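Local coordinates for protein beta-catenin homolog sys-1 (Caenorhabditis elegans, PDB 3C2G) that acts as a beta-catenin transcription coregulator in Wnt asymmetry signalling, binding the TCF factor POP-1 directly and activating or repressing gene expression, at residues C146-V151 with F191-F196. Residues are numbered along the deposited sequence; the frame is centred on the assembly and turned at random.
Sequences CIIMGV and FIIFRF
I148 is the bump of this contact, and I192, I193 and F196 make the hollow that receives it. Helix 134-150 presents the isoleucine near its C-terminal end to the flank of helix 189-198, the two short axes passing 10.4 Å apart at 53°; within the all-helical armadillo domain it is a local case of one side chain filling the hollow formed by several on a neighbouring helix. All three outer carbons of I148 touch F196, and two of them reach a further wall as well. CG2, anti to the backbone N, slips alongside I192, whose own CG2 lies 3.6 Å from it as the two side chains run past each other in opposite directions; the same I148 CG2 is 3.8 Å from CD1 of the F196 ring. CG1 sits over one face of that ring, a CH-pi contact of 4.0 Å to the centroid and 14° off the normal, displaced a little toward the rim. CD1 lies 3.9 Å from both CB and CG of F196 and 4.0 Å from CG1 of I193. CG of F196 is anti to the backbone N (chi1 178°), and the ring beyond it lies against I148; R157, A161 and L164 of helix 154-164 touch the same side chain, so a third helix joins the cluster. At the exposed margin the selenium of selenomethionine M149 only grazes I192, SE to CG2 being 4.4 Å. An alanine at I148, keeping CB but losing CG1, CG2 and CD1, would probably open a gap over the F196 ring and beside I192 and I193. Between the two segments the chemistry is wholly apolar: dispersion and one CH-pi contact hold them, implying that cohesion here rests on complementary shape rather than on directed polar bonds.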
# COMPACT_ATOMS: atom_id res chain seq x y z
N CYS A 146 3.30 -23.09 -12.99
CA CYS A 146 2.02 -23.70 -13.32
C CYS A 146 1.19 -24.13 -12.11
O CYS A 146 -0.02 -23.92 -12.10
CB CYS A 146 2.22 -24.91 -14.22
SG CYS A 146 2.51 -24.47 -15.91
N ILE A 147 1.83 -24.74 -11.12
CA ILE A 147 1.12 -25.14 -9.91
C ILE A 147 0.64 -23.93 -9.11
O ILE A 147 -0.50 -23.89 -8.65
CB ILE A 147 1.96 -26.06 -9.00
CG1 ILE A 147 2.35 -27.35 -9.73
CG2 ILE A 147 1.18 -26.43 -7.74
CD1 ILE A 147 3.41 -28.15 -9.01
N ILE A 148 1.51 -22.93 -8.96
CA ILE A 148 1.18 -21.75 -8.17
C ILE A 148 0.11 -20.89 -8.84
O ILE A 148 -0.77 -20.37 -8.17
CB ILE A 148 2.43 -20.91 -7.81
CG1 ILE A 148 3.30 -21.69 -6.83
CG2 ILE A 148 2.02 -19.57 -7.20
CD1 ILE A 148 4.70 -21.16 -6.68
N MSE A 149 0.17 -20.76 -10.16
CA MSE A 149 -0.84 -20.00 -10.87
C MSE A 149 -2.08 -20.85 -11.09
O MSE A 149 -3.17 -20.31 -11.28
CB MSE A 149 -0.31 -19.46 -12.20
CG MSE A 149 0.86 -18.46 -12.09
SE MSE A 149 0.68 -17.05 -10.70
CE MSE A 149 -1.03 -16.24 -11.25
N GLY A 150 -1.93 -22.16 -11.04
CA GLY A 150 -2.99 -23.06 -11.48
C GLY A 150 -3.96 -23.55 -10.43
O GLY A 150 -5.17 -23.47 -10.63
N VAL A 151 -3.45 -24.09 -9.33
CA VAL A 151 -4.32 -24.78 -8.37
C VAL A 151 -5.25 -23.81 -7.65
O VAL A 151 -4.82 -22.84 -7.04
CB VAL A 151 -3.54 -25.70 -7.37
CG1 VAL A 151 -2.68 -26.70 -8.11
CG2 VAL A 151 -2.69 -24.89 -6.41
N PHE A 191 10.39 -14.94 -8.17
CA PHE A 191 9.51 -14.03 -7.45
C PHE A 191 8.19 -14.68 -7.09
O PHE A 191 7.73 -14.56 -5.96
CB PHE A 191 9.31 -12.73 -8.23
CG PHE A 191 10.56 -11.90 -8.33
CD1 PHE A 191 10.96 -11.10 -7.26
CD2 PHE A 191 11.35 -11.93 -9.48
CE1 PHE A 191 12.13 -10.34 -7.34
CE2 PHE A 191 12.51 -11.18 -9.58
CZ PHE A 191 12.91 -10.38 -8.51
N ILE A 192 7.58 -15.36 -8.06
CA ILE A 192 6.32 -16.08 -7.84
C ILE A 192 6.39 -16.99 -6.62
O ILE A 192 5.49 -16.97 -5.78
CB ILE A 192 5.91 -16.87 -9.09
CG1 ILE A 192 5.76 -15.93 -10.31
CG2 ILE A 192 4.63 -17.66 -8.85
CD1 ILE A 192 4.74 -14.78 -10.11
N ILE A 193 7.48 -17.74 -6.49
CA ILE A 193 7.68 -18.68 -5.40
C ILE A 193 7.87 -17.98 -4.05
O ILE A 193 7.24 -18.36 -3.06
CB ILE A 193 8.87 -19.64 -5.69
CG1 ILE A 193 8.59 -20.46 -6.95
CG2 ILE A 193 9.13 -20.55 -4.51
CD1 ILE A 193 9.81 -20.95 -7.66
N PHE A 194 8.75 -16.98 -3.99
CA PHE A 194 8.89 -16.14 -2.80
C PHE A 194 7.55 -15.55 -2.38
O PHE A 194 7.15 -15.66 -1.23
CB PHE A 194 9.91 -15.03 -3.01
CG PHE A 194 11.30 -15.40 -2.60
CD1 PHE A 194 11.57 -15.80 -1.29
CD2 PHE A 194 12.34 -15.36 -3.51
CE1 PHE A 194 12.85 -16.17 -0.89
CE2 PHE A 194 13.63 -15.72 -3.12
CZ PHE A 194 13.89 -16.13 -1.81
N ARG A 195 6.83 -14.97 -3.32
CA ARG A 195 5.53 -14.41 -3.01
C ARG A 195 4.65 -15.47 -2.37
O ARG A 195 3.96 -15.21 -1.39
CB ARG A 195 4.87 -13.85 -4.26
CG ARG A 195 3.51 -13.22 -4.03
CD ARG A 195 2.92 -12.68 -5.33
NE ARG A 195 1.66 -11.99 -5.10
CZ ARG A 195 1.56 -10.68 -4.86
NH1 ARG A 195 2.65 -9.92 -4.83
NH2 ARG A 195 0.37 -10.13 -4.66
N PHE A 196 4.70 -16.69 -2.92
CA PHE A 196 3.81 -17.77 -2.54
C PHE A 196 4.09 -18.31 -1.14
O PHE A 196 3.15 -18.55 -0.39
CB PHE A 196 3.89 -18.87 -3.61
CG PHE A 196 3.04 -20.08 -3.32
CD1 PHE A 196 1.65 -20.03 -3.45
CD2 PHE A 196 3.64 -21.27 -2.91
CE1 PHE A 196 0.86 -21.15 -3.18
CE2 PHE A 196 2.86 -22.41 -2.65
CZ PHE A 196 1.46 -22.34 -2.78